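Local coordinates for serine-pyruvate aminotransferase (agxt) (Sulfolobus solfataricus, PDB 3ZRP), which probably transfers the amino group of serine to pyruvate, using pyridoxal 5'-phosphate as cofactor, at residues R224-V229 and A239-P244; G286-A291 and I305-D310; L81-G86 and D112-G117. All blocks are in the same frame, centred on the assembly; numbering follows the deposited sequence.

Along the chain contact 3 comes first, then contact 1, then contact 2. Contact 3 sets the end of strand 79-83 in the seven-stranded mixed sheet against the turn leading into helix 116-125. Contact 1 folds the loop after helix 223-234 back on that helix, its centre about 34 Å from that of contact 3, and carries residues that reach a cofactor held mainly by the second subunit. Contact 2 joins the segment after helix 264-284 to the end of strand 301-305 in the small antiparallel sheet, its centre about 47 Å from that of contact 1 and on the opposite side of the chain's centre. Contacts 2 and 3 come within about 6 Å at their nearest atoms without touching.

Contact 1. Residues R224-V229 and A239-P244; sequences RNWLPV and AYFATP. With PLP (pyridoxal-5'-phosphate), chain D.
The ring of Phe241 takes Asn225 on one face and turns its edge to Trp226. Asn225 CB sits over the ring centre in a CH-pi contact, 3.4 Å from the centroid, and its amide plane is tilted only 23° from the ring. At the edge, Phe241 CD2 comes down on the middle of the Trp226 indole, 3.4 Å from CE2, in an edge-to-face stack with the planes at 87°. CG of Phe241 is anti to its backbone N (chi1 163°), which directs CG toward helix 223-234, while CB touches Asn225 O at 3.3 Å. Val229 CG2 packs against this same CB, and Trp226 CH2 meets Ala242 CB at 3.8 Å. The polar ends look to other partners: Asn225 ND2 donates to Tyr219 O and Trp226 NE1 to Tyr220 O. In this class-V aminotransferase the loop so fastened to the helix completes a cofactor site at the dimer interface, since the pyridoxal 5'-phosphate is otherwise bound by residues of the second subunit such as Thr64 and Gln188. Tyr240 meets the phosphate at its ring edge, OH donating to PLP O1P at 2.7 Å. Thr243 adds two bonds to the same oxygen, from OG1 at 2.7 Å and from N at 2.9 Å, making three donors on O1P from this chain. Phe241 O, meanwhile, accepts from Arg91 NH1 of the second subunit.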
loop_
_atom_site.group_PDB
_atom_site.type_symbol
_atom_site.label_atom_id
_atom_site.label_comp_id
_atom_site.label_asym_id
_atom_site.label_seq_id
_atom_site.Cartn_x
_atom_site.Cartn_y
_atom_site.Cartn_z
ATOM N N ARG A 224 2.104 -4.382 15.555
ATOM C CA ARG A 224 1.524 -3.707 16.733
ATOM C C ARG A 224 0.730 -2.448 16.392
ATOM O O ARG A 224 -0.252 -2.138 17.052
ATOM C CB ARG A 224 2.587 -3.390 17.794
ATOM C CG ARG A 224 3.262 -4.609 18.372
ATOM C CD ARG A 224 4.518 -4.249 19.167
ATOM N NE ARG A 224 5.203 -5.470 19.586
ATOM C CZ ARG A 224 5.887 -6.266 18.777
ATOM N NH1 ARG A 224 6.022 -5.965 17.476
ATOM N NH2 ARG A 224 6.458 -7.354 19.262
ATOM N N ASN A 225 1.163 -1.696 15.377
ATOM C CA ASN A 225 0.472 -0.486 15.007
ATOM C C ASN A 225 -0.843 -0.729 14.268
ATOM O O ASN A 225 -1.740 0.109 14.320
ATOM C CB ASN A 225 1.416 0.436 14.199
ATOM C CG ASN A 225 2.513 0.997 15.053
ATOM O OD1 ASN A 225 2.294 1.291 16.223
ATOM N ND2 ASN A 225 3.706 1.144 14.491
ATOM N N TRP A 226 -0.970 -1.872 13.595
ATOM C CA TRP A 226 -2.184 -2.171 12.832
ATOM C C TRP A 226 -3.203 -2.945 13.674
ATOM O O TRP A 226 -4.392 -2.911 13.371
ATOM C CB TRP A 226 -1.881 -2.985 11.582
ATOM C CG TRP A 226 -1.145 -2.153 10.608
ATOM C CD1 TRP A 226 0.212 -2.167 10.404
ATOM C CD2 TRP A 226 -1.668 -1.089 9.787
ATOM N NE1 TRP A 226 0.541 -1.212 9.476
ATOM C CE2 TRP A 226 -0.585 -0.551 9.071
ATOM C CE3 TRP A 226 -2.949 -0.572 9.561
ATOM C CZ2 TRP A 226 -0.729 0.507 8.134
ATOM C CZ3 TRP A 226 -3.111 0.467 8.646
ATOM C CH2 TRP A 226 -1.992 1.000 7.928
ATOM N N LEU A 227 -2.719 -3.625 14.705
ATOM C CA LEU A 227 -3.579 -4.473 15.563
ATOM C C LEU A 227 -4.825 -3.761 16.134
ATOM O O LEU A 227 -5.918 -4.334 16.082
ATOM C CB LEU A 227 -2.778 -5.121 16.698
ATOM C CG LEU A 227 -2.588 -6.625 16.814
ATOM C CD1 LEU A 227 -1.915 -6.955 18.160
ATOM C CD2 LEU A 227 -3.914 -7.356 16.692
ATOM N N PRO A 228 -4.677 -2.527 16.666
ATOM C CA PRO A 228 -5.858 -1.815 17.164
ATOM C C PRO A 228 -6.891 -1.559 16.063
ATOM O O PRO A 228 -8.095 -1.597 16.331
ATOM C CB PRO A 228 -5.285 -0.484 17.691
ATOM C CG PRO A 228 -3.854 -0.765 17.985
ATOM C CD PRO A 228 -3.439 -1.766 16.941
ATOM N N VAL A 229 -6.441 -1.323 14.830
ATOM C CA VAL A 229 -7.376 -1.151 13.715
ATOM C C VAL A 229 -8.141 -2.440 13.418
ATOM O O VAL A 229 -9.354 -2.390 13.172
ATOM C CB VAL A 229 -6.677 -0.585 12.421
ATOM C CG1 VAL A 229 -7.703 -0.308 11.320
ATOM C CG2 VAL A 229 -5.912 0.685 12.749
ATOM N N ALA A 239 -10.854 2.984 13.868
ATOM C CA ALA A 239 -9.600 3.377 14.517
ATOM C C ALA A 239 -8.659 3.925 13.447
ATOM O O ALA A 239 -8.850 3.653 12.258
ATOM C CB ALA A 239 -8.976 2.203 15.220
ATOM N N TYR A 240 -7.650 4.688 13.855
ATOM C CA TYR A 240 -6.699 5.229 12.868
ATOM C C TYR A 240 -5.258 4.949 13.270
ATOM O O TYR A 240 -4.811 5.347 14.358
ATOM C CB TYR A 240 -6.915 6.721 12.686
ATOM C CG TYR A 240 -5.870 7.339 11.762
ATOM C CD1 TYR A 240 -5.909 7.113 10.392
ATOM C CD2 TYR A 240 -4.819 8.085 12.289
ATOM C CE1 TYR A 240 -4.932 7.663 9.547
ATOM C CE2 TYR A 240 -3.855 8.641 11.470
ATOM C CZ TYR A 240 -3.916 8.418 10.106
ATOM O OH TYR A 240 -2.923 8.943 9.301
ATOM N N PHE A 241 -4.522 4.255 12.402
ATOM C CA PHE A 241 -3.084 4.232 12.568
ATOM C C PHE A 241 -2.526 5.023 11.390
ATOM O O PHE A 241 -1.909 6.073 11.567
ATOM C CB PHE A 241 -2.500 2.812 12.549
ATOM C CG PHE A 241 -0.995 2.802 12.312
ATOM C CD1 PHE A 241 -0.143 3.595 13.106
ATOM C CD2 PHE A 241 -0.440 2.066 11.262
ATOM C CE1 PHE A 241 1.247 3.620 12.879
ATOM C CE2 PHE A 241 0.957 2.089 11.031
ATOM C CZ PHE A 241 1.787 2.870 11.823
ATOM N N ALA A 242 -2.753 4.487 10.196
ATOM C CA ALA A 242 -2.369 5.179 8.963
ATOM C C ALA A 242 -3.466 4.876 7.950
ATOM O O ALA A 242 -4.142 3.855 8.060
ATOM C CB ALA A 242 -1.037 4.647 8.482
ATOM N N THR A 243 -3.633 5.730 6.940
ATOM C CA THR A 243 -4.745 5.524 6.012
ATOM C C THR A 243 -4.530 4.216 5.223
ATOM O O THR A 243 -3.504 4.058 4.570
ATOM C CB THR A 243 -4.917 6.708 5.043
ATOM O OG1 THR A 243 -5.089 7.915 5.802
ATOM C CG2 THR A 243 -6.148 6.480 4.165
ATOM N N PRO A 244 -5.485 3.267 5.313
ATOM C CA PRO A 244 -5.407 2.030 4.536
ATOM C C PRO A 244 -5.982 2.201 3.116
ATOM O O PRO A 244 -6.692 3.210 2.846
ATOM C CB PRO A 244 -6.318 1.057 5.346
ATOM C CG PRO A 244 -7.358 1.964 5.873
ATOM C CD PRO A 244 -6.678 3.270 6.200
HETATM N N1 PLP D . 0.889 13.916 7.354
HETATM C C2 PLP D . -0.239 14.700 7.347
HETATM C C2A PLP D . -0.066 16.199 7.414
HETATM C C3 PLP D . -1.517 14.113 7.263
HETATM O O3 PLP D . -2.535 14.836 7.237
HETATM C C4 PLP D . -1.650 12.716 7.177
HETATM C C4A PLP D . -3.061 12.119 7.053
HETATM C C5 PLP D . -0.475 11.944 7.202
HETATM C C6 PLP D . 0.792 12.537 7.273
HETATM C C5A PLP D . -0.492 10.448 7.125
HETATM O O4P PLP D . -0.883 9.935 5.833
HETATM P P PLP D . -1.443 8.456 5.692
HETATM O O1P PLP D . -2.570 8.366 6.669
HETATM O O2P PLP D . -1.814 8.402 4.262
HETATM O O3P PLP D . -0.330 7.573 6.128
#

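Contact 2. Residues G286-A291 and I305-D310; sequences GLEIVA and ILKVAD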
loop_
_atom_site.group_PDB
_atom_site.type_symbol
_atom_site.label_atom_id
_atom_site.label_comp_id
_atom_site.label_asym_id
_atom_site.label_seq_id
_atom_site.Cartn_x
_atom_site.Cartn_y
_atom_site.Cartn_z
ATOM N N GLY A 286 4.369 -33.057 -25.476
ATOM C CA GLY A 286 5.781 -33.416 -25.320
ATOM C C GLY A 286 6.619 -32.297 -24.727
ATOM O O GLY A 286 7.822 -32.248 -24.954
ATOM N N LEU A 287 5.988 -31.406 -23.960
ATOM C CA LEU A 287 6.702 -30.333 -23.261
ATOM C C LEU A 287 7.064 -30.740 -21.825
ATOM O O LEU A 287 6.302 -31.449 -21.150
ATOM C CB LEU A 287 5.882 -29.033 -23.262
ATOM C CG LEU A 287 5.629 -28.361 -24.621
ATOM C CD1 LEU A 287 4.483 -27.336 -24.536
ATOM C CD2 LEU A 287 6.909 -27.732 -25.161
ATOM N N GLU A 288 8.237 -30.283 -21.385
ATOM C CA GLU A 288 8.773 -30.579 -20.057
ATOM C C GLU A 288 8.414 -29.475 -19.054
ATOM O O GLU A 288 8.536 -28.293 -19.360
ATOM C CB GLU A 288 10.295 -30.716 -20.136
ATOM C CG GLU A 288 10.960 -31.309 -18.893
ATOM C CD GLU A 288 12.487 -31.390 -19.013
ATOM O OE1 GLU A 288 13.009 -31.299 -20.147
ATOM O OE2 GLU A 288 13.161 -31.557 -17.971
ATOM N N ILE A 289 7.987 -29.887 -17.862
ATOM C CA ILE A 289 7.643 -28.956 -16.779
ATOM C C ILE A 289 8.908 -28.583 -15.971
ATOM O O ILE A 289 9.806 -29.415 -15.784
ATOM C CB ILE A 289 6.524 -29.561 -15.905
ATOM C CG1 ILE A 289 5.232 -29.699 -16.744
ATOM C CG2 ILE A 289 6.266 -28.720 -14.659
ATOM C CD1 ILE A 289 4.107 -30.498 -16.058
ATOM N N VAL A 290 8.997 -27.331 -15.518
ATOM C CA VAL A 290 10.167 -26.870 -14.744
ATOM C C VAL A 290 10.299 -27.624 -13.406
ATOM O O VAL A 290 11.385 -28.127 -13.082
ATOM C CB VAL A 290 10.136 -25.344 -14.504
ATOM C CG1 VAL A 290 11.156 -24.930 -13.433
ATOM C CG2 VAL A 290 10.436 -24.623 -15.793
ATOM N N ALA A 291 9.210 -27.705 -12.642
ATOM C CA ALA A 291 9.205 -28.439 -11.387
ATOM C C ALA A 291 9.765 -29.844 -11.593
ATOM O O ALA A 291 9.249 -30.604 -12.417
ATOM C CB ALA A 291 7.805 -28.517 -10.801
ATOM N N ILE A 305 9.234 -25.519 -20.004
ATOM C CA ILE A 305 10.552 -25.465 -20.626
ATOM C C ILE A 305 10.430 -25.445 -22.164
ATOM O O ILE A 305 9.670 -26.231 -22.743
ATOM C CB ILE A 305 11.462 -26.634 -20.154
ATOM C CG1 ILE A 305 11.775 -26.492 -18.652
ATOM C CG2 ILE A 305 12.777 -26.654 -20.946
ATOM C CD1 ILE A 305 12.114 -27.797 -17.956
ATOM N N LEU A 306 11.161 -24.521 -22.781
ATOM C CA LEU A 306 11.294 -24.417 -24.237
ATOM C C LEU A 306 12.691 -24.832 -24.695
ATOM O O LEU A 306 13.693 -24.227 -24.300
ATOM C CB LEU A 306 11.001 -22.990 -24.711
ATOM C CG LEU A 306 9.549 -22.523 -24.573
ATOM C CD1 LEU A 306 9.426 -21.041 -24.884
ATOM C CD2 LEU A 306 8.618 -23.353 -25.453
ATOM N N LYS A 307 12.743 -25.853 -25.550
ATOM C CA LYS A 307 14.003 -26.419 -26.037
ATOM C C LYS A 307 14.580 -25.652 -27.227
ATOM O O LYS A 307 15.793 -25.631 -27.425
ATOM C CB LYS A 307 13.805 -27.898 -26.398
ATOM C CG LYS A 307 13.360 -28.774 -25.223
ATOM C CD LYS A 307 14.558 -29.246 -24.406
ATOM C CE LYS A 307 14.236 -29.379 -22.919
ATOM N NZ LYS A 307 13.020 -30.184 -22.614
ATOM N N VAL A 308 13.712 -25.027 -28.018
ATOM C CA VAL A 308 14.141 -24.321 -29.222
ATOM C C VAL A 308 13.679 -22.869 -29.253
ATOM O O VAL A 308 14.497 -21.958 -29.405
ATOM C CB VAL A 308 13.674 -25.084 -30.520
ATOM C CG1 VAL A 308 14.005 -24.285 -31.766
ATOM C CG2 VAL A 308 14.317 -26.464 -30.594
ATOM N N ALA A 309 12.365 -22.655 -29.132
ATOM C CA ALA A 309 11.765 -21.322 -29.247
ATOM C C ALA A 309 12.211 -20.357 -28.138
ATOM O O ALA A 309 12.523 -20.783 -27.018
ATOM C CB ALA A 309 10.246 -21.435 -29.262
ATOM N N ASP A 310 12.233 -19.065 -28.467
ATOM C CA ASP A 310 12.592 -18.001 -27.521
ATOM C C ASP A 310 11.365 -17.606 -26.692
ATOM O O ASP A 310 10.328 -17.264 -27.261
ATOM C CB ASP A 310 13.150 -16.793 -28.289
ATOM C CG ASP A 310 13.454 -15.587 -27.391
ATOM O OD1 ASP A 310 13.775 -15.757 -26.199
ATOM O OD2 ASP A 310 13.378 -14.454 -27.902
HETATM O O HOH W 1 10.018 -29.020 -22.888
#
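Glu288 CG is anti to the backbone N (chi1 -168°) and the chain continues extended, whereas Lys307 is bent at chi2, chi3 and chi4, so that its ammonium group turns back to meet the carboxylate. The salt bridge between Lys307 NZ and Glu288 OE1 measures 2.7 Å; the lysine approaches on the anti side, 18° out of the carboxylate plane, and the two side chains cross at about a right angle. Glu288 OE2 has its own charged partner in Arg292, so the carboxylate is held at both oxygens. Beneath the bridge the backbones are joined by Ile305 N donating to Glu288 O at 2.9 Å. The return link is made through a water, which accepts from Glu288 N at 2.7 Å and donates to Ile305 O at 2.8 Å, while also accepting from Lys307 NZ. The Ile305 side chain packs against that of Glu288: its CD1 lies 3.8 Å from Glu288 CD and 3.6 Å from Ile289 O, and its CG1 packs on Val290 CG2 at 3.7 Å. Glu288 is a calcium ligand in a crystal structure of this protein, although no metal is bound here. With Val290 bonded to Gly303 through the backbone, the segment after helix 264-284 runs antiparallel beside strand 301-305, as an irregular, partly water-bridged extension at the edge of the small antiparallel sheet.

Contact 3. Residues L81-G86 and D112-G117; sequences LVVSNG and DYVKPG
Asp112, whose carbonyl oxygen lies against Asn85 CB, has its side-chain OD1 gripped from within its own segment. Tyr113 N reaches the anti lone pair of OD1 at 2.7 Å, and in one of its two modelled conformers Lys115 NZ also comes to OD1 from above the carboxylate plane, a salt bridge less certain for that reason. Across the contact, the bond is carried by the amide of Asn85: its OD1 accepts from Val114 N at 3.2 Å, with the donor tilted 28° from the carbonyl plane. CG of Asn85 stands beside its backbone N (chi1 -58°), which brings it up to Tyr113 CA, and the side chain lies beside that of Tyr113, pointing the same way, the amide and ring planes nearly perpendicular. The other end of the amide, ND2, donates to Glu144, so both polar atoms of this buried group have partners. An alanine in place of Asn85 would probably leave Val114 N without its acceptor and Glu144 without this amide donor, costing the turn before helix 116-125 its direct hydrogen bond to segment 81-86. A water also ties the backbones together, donating to Asn85 O and to Asp112 O at 2.8 Å each. Next to the amide, Val83 CG1 presses on Val114 CB at 3.5 Å, and Val114 CG2 lies 3.6 Å from Asn85 OD1. Val83 and Val114 both touch Val119, which sets helix 116-125 against the end of strand 79-83. That strand runs parallel between strands 102-106 and 128-134, and the helix belongs to the beta-alpha-beta crossover that takes the chain from the first of these neighbours to the second.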
loop_
_atom_site.group_PDB
_atom_site.type_symbol
_atom_site.label_atom_id
_atom_site.label_comp_id
_atom_site.label_asym_id
_atom_site.label_seq_id
_atom_site.Cartn_x
_atom_site.Cartn_y
_atom_site.Cartn_z
ATOM N N LEU A 81 16.004 -19.616 10.143
ATOM C CA LEU A 81 16.227 -20.578 9.048
ATOM C C LEU A 81 15.199 -20.365 7.923
ATOM O O LEU A 81 13.989 -20.470 8.142
ATOM C CB LEU A 81 16.120 -22.017 9.570
ATOM C CG LEU A 81 16.365 -23.083 8.482
ATOM C CD1 LEU A 81 17.820 -23.119 8.036
ATOM C CD2 LEU A 81 15.879 -24.451 8.972
ATOM N N VAL A 82 15.701 -20.026 6.745
ATOM C CA VAL A 82 14.874 -19.880 5.535
ATOM C C VAL A 82 15.007 -21.115 4.648
ATOM O O VAL A 82 16.109 -21.510 4.259
ATOM C CB VAL A 82 15.311 -18.655 4.719
ATOM C CG1 VAL A 82 14.475 -18.553 3.403
ATOM C CG2 VAL A 82 15.162 -17.401 5.559
ATOM N N VAL A 83 13.868 -21.702 4.316
ATOM C CA VAL A 83 13.808 -22.846 3.393
ATOM C C VAL A 83 13.378 -22.309 2.027
ATOM O O VAL A 83 12.188 -22.103 1.797
ATOM C CB VAL A 83 12.799 -23.881 3.915
ATOM C CG1 VAL A 83 12.764 -25.090 2.977
ATOM C CG2 VAL A 83 13.214 -24.362 5.379
ATOM N N SER A 84 14.354 -22.046 1.158
ATOM C CA SER A 84 14.139 -21.383 -0.120
ATOM C C SER A 84 14.263 -22.277 -1.363
ATOM O O SER A 84 15.348 -22.795 -1.683
ATOM C CB SER A 84 15.129 -20.248 -0.277
ATOM O OG SER A 84 15.019 -19.705 -1.579
ATOM N N ASN A 85 13.143 -22.402 -2.071
ATOM C CA ASN A 85 13.093 -23.125 -3.338
ATOM C C ASN A 85 13.290 -22.260 -4.568
ATOM O O ASN A 85 13.215 -22.760 -5.686
ATOM C CB ASN A 85 11.782 -23.888 -3.459
ATOM C CG ASN A 85 11.595 -24.850 -2.347
ATOM O OD1 ASN A 85 12.567 -25.475 -1.896
ATOM N ND2 ASN A 85 10.370 -24.979 -1.860
ATOM N N GLY A 86 13.555 -20.970 -4.381
ATOM C CA GLY A 86 13.710 -20.068 -5.542
ATOM C C GLY A 86 13.613 -18.612 -5.153
ATOM O O GLY A 86 13.836 -18.274 -3.999
ATOM N N ASP A 112 13.739 -28.015 -7.830
ATOM C CA ASP A 112 13.392 -29.043 -6.846
ATOM C C ASP A 112 12.897 -28.357 -5.572
ATOM O O ASP A 112 12.624 -27.153 -5.575
ATOM C CB ASP A 112 14.640 -29.900 -6.529
ATOM C CG ASP A 112 14.299 -31.343 -6.164
ATOM O OD1 ASP A 112 13.478 -31.604 -5.254
ATOM O OD2 ASP A 112 14.862 -32.238 -6.809
ATOM N N TYR A 113 12.762 -29.119 -4.491
ATOM C CA TYR A 113 12.280 -28.596 -3.221
ATOM C C TYR A 113 13.016 -29.242 -2.044
ATOM O O TYR A 113 13.498 -30.366 -2.158
ATOM C CB TYR A 113 10.770 -28.776 -3.077
ATOM C CG TYR A 113 10.281 -30.203 -2.881
ATOM C CD1 TYR A 113 10.064 -31.064 -3.981
ATOM C CD2 TYR A 113 10.005 -30.685 -1.611
ATOM C CE1 TYR A 113 9.616 -32.382 -3.789
ATOM C CE2 TYR A 113 9.539 -31.988 -1.409
ATOM C CZ TYR A 113 9.353 -32.830 -2.500
ATOM O OH TYR A 113 8.895 -34.112 -2.269
ATOM N N VAL A 114 13.116 -28.513 -0.931
ATOM C CA VAL A 114 13.822 -28.991 0.264
ATOM C C VAL A 114 12.928 -29.979 0.986
ATOM O O VAL A 114 11.820 -29.648 1.360
ATOM C CB VAL A 114 14.187 -27.818 1.214
ATOM C CG1 VAL A 114 14.974 -28.341 2.423
ATOM C CG2 VAL A 114 15.004 -26.786 0.452
ATOM N N LYS A 115 13.432 -31.203 1.197
ATOM C CA LYS A 115 12.637 -32.270 1.799
ATOM C C LYS A 115 12.402 -32.029 3.280
ATOM O O LYS A 115 13.250 -31.433 3.937
ATOM C CB LYS A 115 13.331 -33.625 1.572
ATOM C CG LYS A 115 13.690 -33.890 0.110
ATOM C CD LYS A 115 12.405 -33.950 -0.757
ATOM C CE LYS A 115 12.729 -34.160 -2.239
ATOM N NZ LYS A 115 13.670 -33.150 -2.795
ATOM N N PRO A 116 11.247 -32.492 3.816
ATOM C CA PRO A 116 10.994 -32.331 5.237
ATOM C C PRO A 116 12.144 -32.853 6.112
ATOM O O PRO A 116 12.480 -32.218 7.117
ATOM C CB PRO A 116 9.725 -33.162 5.460
ATOM C CG PRO A 116 8.999 -33.064 4.156
ATOM C CD PRO A 116 10.070 -33.066 3.121
ATOM N N GLY A 117 12.754 -33.970 5.711
ATOM C CA GLY A 117 13.885 -34.558 6.459
ATOM C C GLY A 117 15.114 -33.676 6.519
ATOM O O GLY A 117 15.835 -33.673 7.523
HETATM O O HOH W 2 11.973 -24.837 -7.051
#